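SxtG (PDB 6U1R) probably transfers an amidino group to an amine acceptor in the biosynthetic pathway of saxitoxin, a paralytic shellfish toxin. Local coordinates at residues A[219-230]-A[246-257]. Sequence-based numbering, arbitrary orientation.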
ATOM      1  N   PHE A 219      -6.573  15.940   4.809  1.00 13.62           N
ATOM      2  CA  PHE A 219      -7.464  16.230   3.688  1.00 12.45           C
ATOM      3  C   PHE A 219      -8.923  16.240   4.138  1.00 13.38           C
ATOM      4  O   PHE A 219      -9.314  15.483   5.034  1.00 12.52           O
ATOM      5  CB  PHE A 219      -7.287  15.206   2.561  1.00 12.48           C
ATOM      6  CG  PHE A 219      -5.884  15.128   2.045  1.00 12.88           C
ATOM      7  CD1 PHE A 219      -4.955  14.298   2.653  1.00 12.54           C
ATOM      8  CD2 PHE A 219      -5.483  15.901   0.973  1.00 13.82           C
ATOM      9  CE1 PHE A 219      -3.669  14.234   2.201  1.00 12.92           C
ATOM     10  CE2 PHE A 219      -4.182  15.826   0.504  1.00 13.23           C
ATOM     11  CZ  PHE A 219      -3.272  15.002   1.123  1.00 13.17           C
ATOM     12  N   VAL A 220      -9.721  17.127   3.526  1.00 12.95           N
ATOM     13  CA  VAL A 220     -11.173  17.126   3.687  1.00 12.82           C
ATOM     14  C   VAL A 220     -11.809  17.125   2.302  1.00 13.30           C
ATOM     15  O   VAL A 220     -11.225  17.622   1.333  1.00 13.90           O
ATOM     16  CB  VAL A 220     -11.684  18.320   4.528  1.00 13.14           C
ATOM     17  CG1 VAL A 220     -11.409  18.072   5.988  1.00 14.66           C
ATOM     18  CG2 VAL A 220     -11.040  19.629   4.068  1.00 13.85           C
ATOM     19  N   ARG A 221     -13.012  16.543   2.206  1.00 13.13           N
ATOM     20  CA  ARG A 221     -13.599  16.133   0.924  1.00 14.17           C
ATOM     21  C   ARG A 221     -14.841  16.943   0.564  1.00 13.54           C
ATOM     22  O   ARG A 221     -15.804  16.981   1.341  1.00 12.21           O
ATOM     23  CB  ARG A 221     -13.959  14.649   0.981  1.00 14.04           C
ATOM     24  CG  ARG A 221     -12.715  13.709   1.087  1.00 12.72           C
ATOM     25  CD  ARG A 221     -13.047  12.293   1.537  1.00 14.96           C
ATOM     26  NE  ARG A 221     -13.792  12.383   2.783  1.00 14.00           N
ATOM     27  CZ  ARG A 221     -14.967  11.823   3.022  1.00 15.50           C
ATOM     28  NH1 ARG A 221     -15.541  10.993   2.143  1.00 14.16           N
ATOM     29  NH2 ARG A 221     -15.569  12.091   4.172  1.00 14.64           N
ATOM     30  N   CYS A 222     -14.840  17.522  -0.650  1.00 13.67           N
ATOM     31  CA  CYS A 222     -15.977  18.283  -1.200  1.00 13.36           C
ATOM     32  C   CYS A 222     -16.339  17.788  -2.606  1.00 14.33           C
ATOM     33  O   CYS A 222     -16.329  18.547  -3.575  1.00 15.37           O
ATOM     34  CB  CYS A 222     -15.682  19.778  -1.281  1.00 15.08           C
ATOM     35  SG  CYS A 222     -15.381  20.539   0.319  1.00 15.06           S
ATOM     36  N   GLY A 223     -16.695  16.522  -2.710  1.00 14.59           N
ATOM     37  CA  GLY A 223     -16.985  15.946  -4.022  1.00 14.49           C
ATOM     38  C   GLY A 223     -15.740  15.896  -4.878  1.00 16.94           C
ATOM     39  O   GLY A 223     -14.694  15.383  -4.457  1.00 15.67           O
ATOM     40  N   ARG A 224     -15.833  16.444  -6.096  1.00 14.40           N
ATOM     41  CA  ARG A 224     -14.710  16.417  -7.023  1.00 16.50           C
ATOM     42  C   ARG A 224     -13.524  17.267  -6.563  1.00 17.26           C
ATOM     43  O   ARG A 224     -12.427  17.109  -7.113  1.00 17.54           O
ATOM     44  CB  ARG A 224     -15.146  16.900  -8.410  1.00 20.24           C
ATOM     45  CG  ARG A 224     -16.038  15.929  -9.156  1.00 19.91           C
ATOM     46  CD  ARG A 224     -16.115  16.245 -10.639  1.00 24.41           C
ATOM     47  NE  ARG A 224     -17.010  15.313 -11.330  1.00 24.64           N
ATOM     48  CZ  ARG A 224     -16.643  14.155 -11.869  1.00 27.02           C
ATOM     49  NH1 ARG A 224     -15.381  13.750 -11.823  1.00 24.20           N
ATOM     50  NH2 ARG A 224     -17.558  13.392 -12.474  1.00 27.25           N
ATOM     51  N   ASP A 225     -13.711  18.140  -5.578  1.00 15.40           N
ATOM     52  CA  ASP A 225     -12.650  19.001  -5.070  1.00 15.42           C
ATOM     53  C   ASP A 225     -12.325  18.590  -3.642  1.00 14.81           C
ATOM     54  O   ASP A 225     -13.228  18.485  -2.801  1.00 14.76           O
ATOM     55  CB  ASP A 225     -13.064  20.472  -5.150  1.00 17.08           C
ATOM     56  CG  ASP A 225     -13.294  20.905  -6.567  1.00 18.79           C
ATOM     57  OD1 ASP A 225     -12.292  21.126  -7.274  1.00 18.15           O
ATOM     58  OD2 ASP A 225     -14.474  20.978  -6.985  1.00 20.99           O
ATOM     59  N   ILE A 226     -11.035  18.341  -3.390  1.00 15.39           N
ATOM     60  CA  ILE A 226     -10.504  17.924  -2.097  1.00 13.15           C
ATOM     61  C   ILE A 226      -9.466  18.959  -1.659  1.00 13.70           C
ATOM     62  O   ILE A 226      -8.677  19.445  -2.480  1.00 15.77           O
ATOM     63  CB  ILE A 226      -9.886  16.509  -2.203  1.00 15.18           C
ATOM     64  CG1 ILE A 226     -10.966  15.465  -2.508  1.00 14.20           C
ATOM     65  CG2 ILE A 226      -9.130  16.122  -0.922  1.00 14.45           C
ATOM     66  CD1 ILE A 226     -10.425  14.139  -2.990  1.00 16.45           C
ATOM     67  N   PHE A 227      -9.485  19.325  -0.388  1.00 13.52           N
ATOM     68  CA  PHE A 227      -8.550  20.311   0.152  1.00 13.56           C
ATOM     69  C   PHE A 227      -7.575  19.624   1.096  1.00 14.48           C
ATOM     70  O   PHE A 227      -7.991  18.835   1.947  1.00 13.43           O
ATOM     71  CB  PHE A 227      -9.305  21.426   0.864  1.00 15.23           C
ATOM     72  CG  PHE A 227     -10.187  22.199  -0.056  1.00 16.46           C
ATOM     73  CD1 PHE A 227      -9.687  23.289  -0.750  1.00 16.89           C
ATOM     74  CD2 PHE A 227     -11.482  21.797  -0.296  1.00 17.51           C
ATOM     75  CE1 PHE A 227     -10.475  23.986  -1.630  1.00 17.84           C
ATOM     76  CE2 PHE A 227     -12.279  22.501  -1.192  1.00 18.63           C
ATOM     77  CZ  PHE A 227     -11.760  23.593  -1.857  1.00 18.30           C
ATOM     78  N   GLY A 228      -6.282  19.920   0.937  1.00 14.64           N
ATOM     79  CA  GLY A 228      -5.264  19.357   1.803  1.00 14.42           C
ATOM     80  C   GLY A 228      -4.266  20.419   2.221  1.00 14.33           C
ATOM     81  O   GLY A 228      -4.337  21.572   1.787  1.00 15.58           O
ATOM     82  N   GLN A 229      -3.340  20.008   3.080  1.00 14.32           N
ATOM     83  CA  GLN A 229      -2.223  20.852   3.481  1.00 13.78           C
ATOM     84  C   GLN A 229      -0.973  19.993   3.624  1.00 14.37           C
ATOM     85  O   GLN A 229      -1.053  18.810   3.948  1.00 14.01           O
ATOM     86  CB  GLN A 229      -2.496  21.560   4.822  1.00 14.69           C
ATOM     87  CG  GLN A 229      -2.751  20.557   5.956  1.00 14.01           C
ATOM     88  CD  GLN A 229      -2.879  21.177   7.335  1.00 15.42           C
ATOM     89  OE1 GLN A 229      -3.058  22.391   7.482  1.00 16.44           O
ATOM     90  NE2 GLN A 229      -2.794  20.329   8.372  1.00 14.72           N
ATOM     91  N   LYS A 230       0.186  20.613   3.402  1.00 15.33           N
ATOM     92  CA  LYS A 230       1.437  20.077   3.928  1.00 14.41           C
ATOM     93  C   LYS A 230       1.449  20.202   5.453  1.00 12.51           C
ATOM     94  O   LYS A 230       0.808  21.082   6.023  1.00 13.93           O
ATOM     95  CB  LYS A 230       2.627  20.829   3.322  1.00 14.84           C
ATOM     96  CG  LYS A 230       2.803  20.612   1.800  1.00 16.81           C
ATOM     97  CD  LYS A 230       4.037  21.340   1.245  1.00 20.44           C
ATOM     98  CE  LYS A 230       5.299  20.531   1.496  1.00 19.86           C
ATOM     99  NZ  LYS A 230       6.486  21.229   0.961  1.00 20.52           N
ATOM    100  N   LEU A 246      -6.009   9.874  -7.968  1.00 15.70           N
ATOM    101  CA  LEU A 246      -7.381  10.346  -8.130  1.00 17.46           C
ATOM    102  C   LEU A 246      -7.578  11.244  -9.357  1.00 19.67           C
ATOM    103  O   LEU A 246      -8.613  11.908  -9.461  1.00 22.65           O
ATOM    104  CB  LEU A 246      -7.823  11.100  -6.872  1.00 16.91           C
ATOM    105  CG  LEU A 246      -7.831  10.315  -5.558  1.00 15.44           C
ATOM    106  CD1 LEU A 246      -8.328  11.197  -4.413  1.00 16.35           C
ATOM    107  CD2 LEU A 246      -8.646   9.035  -5.707  1.00 17.96           C
ATOM    108  N   GLU A 247      -6.630  11.264 -10.300  1.00 19.20           N
ATOM    109  CA  GLU A 247      -6.618  12.320 -11.322  1.00 21.43           C
ATOM    110  C   GLU A 247      -7.774  12.220 -12.317  1.00 22.64           C
ATOM    111  O   GLU A 247      -8.108  13.225 -12.952  1.00 23.10           O
ATOM    112  CB  GLU A 247      -5.303  12.302 -12.113  1.00 23.11           C
ATOM    113  CG  GLU A 247      -5.107  11.042 -12.958  1.00 24.58           C
ATOM    114  CD  GLU A 247      -3.744  10.977 -13.644  1.00 28.20           C
ATOM    115  OE1 GLU A 247      -2.922  11.904 -13.459  1.00 28.10           O
ATOM    116  OE2 GLU A 247      -3.492   9.978 -14.345  1.00 33.71           O
ATOM    117  N   ASP A 248      -8.363  11.043 -12.505  1.00 22.70           N
ATOM    118  CA  ASP A 248      -9.446  10.918 -13.483  1.00 25.73           C
ATOM    119  C   ASP A 248     -10.678  11.718 -13.078  1.00 27.17           C
ATOM    120  O   ASP A 248     -11.425  12.191 -13.949  1.00 25.68           O
ATOM    121  CB  ASP A 248      -9.839   9.445 -13.666  1.00 28.38           C
ATOM    122  CG  ASP A 248      -8.773   8.628 -14.389  1.00 32.08           C
ATOM    123  OD1 ASP A 248      -7.916   9.220 -15.067  1.00 31.16           O
ATOM    124  OD2 ASP A 248      -8.807   7.384 -14.275  1.00 35.26           O
ATOM    125  N   GLU A 249     -10.927  11.875 -11.775  1.00 22.78           N
ATOM    126  CA  GLU A 249     -12.195  12.436 -11.324  1.00 23.35           C
ATOM    127  C   GLU A 249     -12.072  13.557 -10.302  1.00 22.08           C
ATOM    128  O   GLU A 249     -13.061  14.268 -10.095  1.00 20.29           O
ATOM    129  CB  GLU A 249     -13.095  11.344 -10.716  1.00 24.63           C
ATOM    130  CG  GLU A 249     -13.339  10.100 -11.588  1.00 30.96           C
ATOM    131  CD  GLU A 249     -14.150  10.378 -12.848  1.00 34.48           C
ATOM    132  OE1 GLU A 249     -14.720  11.479 -12.991  1.00 32.11           O
ATOM    133  OE2 GLU A 249     -14.206   9.480 -13.715  1.00 44.59           O
ATOM    134  N   TYR A 250     -10.907  13.756  -9.674  1.00 19.19           N
ATOM    135  CA  TYR A 250     -10.783  14.645  -8.525  1.00 17.43           C
ATOM    136  C   TYR A 250      -9.673  15.665  -8.737  1.00 17.62           C
ATOM    137  O   TYR A 250      -8.690  15.421  -9.444  1.00 15.39           O
ATOM    138  CB  TYR A 250     -10.494  13.853  -7.232  1.00 16.48           C
ATOM    139  CG  TYR A 250     -11.615  12.938  -6.863  1.00 15.76           C
ATOM    140  CD1 TYR A 250     -12.651  13.377  -6.059  1.00 16.73           C
ATOM    141  CD2 TYR A 250     -11.669  11.639  -7.355  1.00 18.09           C
ATOM    142  CE1 TYR A 250     -13.708  12.543  -5.725  1.00 16.92           C
ATOM    143  CE2 TYR A 250     -12.710  10.792  -7.023  1.00 17.97           C
ATOM    144  CZ  TYR A 250     -13.736  11.262  -6.214  1.00 17.81           C
ATOM    145  OH  TYR A 250     -14.774  10.427  -5.886  1.00 18.97           O
ATOM    146  N   ARG A 251      -9.849  16.812  -8.098  1.00 17.55           N
ATOM    147  CA  ARG A 251      -8.860  17.876  -8.064  1.00 17.18           C
ATOM    148  C   ARG A 251      -8.528  18.155  -6.608  1.00 17.52           C
ATOM    149  O   ARG A 251      -9.439  18.375  -5.803  1.00 16.06           O
ATOM    150  CB  ARG A 251      -9.400  19.148  -8.725  1.00 20.59           C
ATOM    151  CG  ARG A 251      -9.902  18.952 -10.150  1.00 24.84           C
ATOM    152  CD  ARG A 251     -10.738  20.146 -10.615  1.00 30.26           C
ATOM    153  NE  ARG A 251     -12.070  20.210  -9.988  1.00 29.82           N
ATOM    154  CZ  ARG A 251     -13.230  19.950 -10.603  1.00 32.44           C
ATOM    155  NH1 ARG A 251     -13.267  19.589 -11.883  1.00 34.21           N
ATOM    156  NH2 ARG A 251     -14.379  20.063  -9.937  1.00 29.32           N
ATOM    157  N   ILE A 252      -7.236  18.166  -6.278  1.00 16.90           N
ATOM    158  CA  ILE A 252      -6.772  18.443  -4.918  1.00 16.41           C
ATOM    159  C   ILE A 252      -6.174  19.840  -4.852  1.00 18.38           C
ATOM    160  O   ILE A 252      -5.255  20.171  -5.615  1.00 18.34           O
ATOM    161  CB  ILE A 252      -5.740  17.401  -4.458  1.00 16.90           C
ATOM    162  CG1 ILE A 252      -6.318  15.995  -4.647  1.00 17.92           C
ATOM    163  CG2 ILE A 252      -5.325  17.691  -3.003  1.00 18.46           C
ATOM    164  CD1 ILE A 252      -5.489  14.902  -4.026  1.00 20.10           C
ATOM    165  N   HIS A 253      -6.668  20.637  -3.906  1.00 15.32           N
ATOM    166  CA  HIS A 253      -6.251  22.018  -3.693  1.00 16.70           C
ATOM    167  C   HIS A 253      -5.502  22.084  -2.373  1.00 16.22           C
ATOM    168  O   HIS A 253      -5.971  21.535  -1.379  1.00 17.99           O
ATOM    169  CB  HIS A 253      -7.462  22.941  -3.641  1.00 16.50           C
ATOM    170  CG  HIS A 253      -8.365  22.798  -4.822  1.00 17.89           C
ATOM    171  ND1 HIS A 253      -8.210  23.543  -5.973  1.00 19.73           N
ATOM    172  CD2 HIS A 253      -9.411  21.969  -5.041  1.00 18.31           C
ATOM    173  CE1 HIS A 253      -9.140  23.187  -6.846  1.00 20.19           C
ATOM    174  NE2 HIS A 253      -9.880  22.232  -6.306  1.00 18.95           N
ATOM    175  N   ILE A 254      -4.358  22.752  -2.356  1.00 16.70           N
ATOM    176  CA  ILE A 254      -3.496  22.771  -1.176  1.00 16.59           C
ATOM    177  C   ILE A 254      -3.592  24.147  -0.535  1.00 19.00           C
ATOM    178  O   ILE A 254      -3.338  25.160  -1.198  1.00 19.46           O
ATOM    179  CB  ILE A 254      -2.048  22.417  -1.546  1.00 17.72           C
ATOM    180  CG1 ILE A 254      -1.996  20.994  -2.121  1.00 17.68           C
ATOM    181  CG2 ILE A 254      -1.118  22.549  -0.337  1.00 17.81           C
ATOM    182  CD1 ILE A 254      -2.596  19.889  -1.176  1.00 19.39           C
ATOM    183  N   ILE A 255      -3.971  24.188   0.746  1.00 17.30           N
ATOM    184  CA  ILE A 255      -3.997  25.438   1.497  1.00 19.87           C
ATOM    185  C   ILE A 255      -2.682  25.592   2.254  1.00 21.49           C
ATOM    186  O   ILE A 255      -1.969  24.620   2.507  1.00 20.17           O
ATOM    187  CB  ILE A 255      -5.184  25.523   2.479  1.00 20.61           C
ATOM    188  CG1 ILE A 255      -4.994  24.552   3.648  1.00 19.04           C
ATOM    189  CG2 ILE A 255      -6.506  25.268   1.758  1.00 21.95           C
ATOM    190  CD1 ILE A 255      -5.752  24.926   4.872  1.00 22.17           C
ATOM    191  N   GLU A 256      -2.392  26.828   2.663  1.00 21.80           N
ATOM    192  CA  GLU A 256      -1.256  27.140   3.528  1.00 24.19           C
ATOM    193  C   GLU A 256      -1.750  27.332   4.958  1.00 22.80           C
ATOM    194  O   GLU A 256      -2.588  28.198   5.206  1.00 23.28           O
ATOM    195  CB  GLU A 256      -0.548  28.405   3.042  1.00 25.93           C
ATOM    196  CG  GLU A 256      -0.123  28.351   1.570  1.00 31.66           C
ATOM    197  CD  GLU A 256       0.985  27.346   1.307  1.00 37.42           C
ATOM    198  OE1 GLU A 256       1.870  27.199   2.177  1.00 38.34           O
ATOM    199  OE2 GLU A 256       0.970  26.700   0.228  1.00 39.88           O
ATOM    200  N   SER A 257      -1.259  26.507   5.888  1.00 22.12           N
ATOM    201  CA  SER A 257      -1.553  26.701   7.305  1.00 20.68           C
ATOM    202  C   SER A 257      -0.514  27.622   7.931  1.00 21.28           C
ATOM    203  O   SER A 257       0.676  27.534   7.622  1.00 22.30           O
ATOM    204  CB  SER A 257      -1.562  25.376   8.066  1.00 22.03           C
ATOM    205  OG  SER A 257      -1.831  25.595   9.448  1.00 24.02           O
TER
HETATM  206  O   HOH W   1      -3.227  23.481  10.057  1.00 16.78           O
HETATM  207  O   HOH W   2       0.363  23.492   2.749  1.00 18.53           O
HETATM  208  O   HOH W   3       0.667  24.029   5.235  1.00 24.25           O
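Asp225 holds both Arg251 and His253 through its carboxylate. Arg251 comes side-on: Arg251 NE meets Asp225 OD1 at 2.9 Å and Arg251 NH2 meets Asp225 OD2 at 3.1 Å. Both bonds lie nearly in the guanidinium plane and are almost straight. The bend at chi3 (-73°) turns the arginine chain back to the aspartate. His253 NE2 gives a hydrogen bond to Asp225 OD1 at 2.8 Å, close to the plane of the imidazole ring. It arrives from the anti side and the opposite face of the carboxylate from Arg251 NE. Three N-H bonds, two of them from a cationic guanidinium, would be expected to keep this buried carboxylate ionised. The strands that carry these residues, 225-229 and 251-255, run parallel and are joined through helix 236-245 as a beta-alpha-beta unit. Next along the same face, the Phe227 and His253 rings are near parallel (28°) but slid apart. His253 CB sits 3.7 Å from Phe227 CD1. On the other face, Ile226 CD1 touches Leu246 CD1 and Tyr250 CD1, both at 3.9 Å. Leu242 of the helix touches Phe219 and Ile252. Just before the two strands, extended Arg224 points NH1 at Glu249 OE1 (2.6 Å), a salt bridge on the anti lone pair.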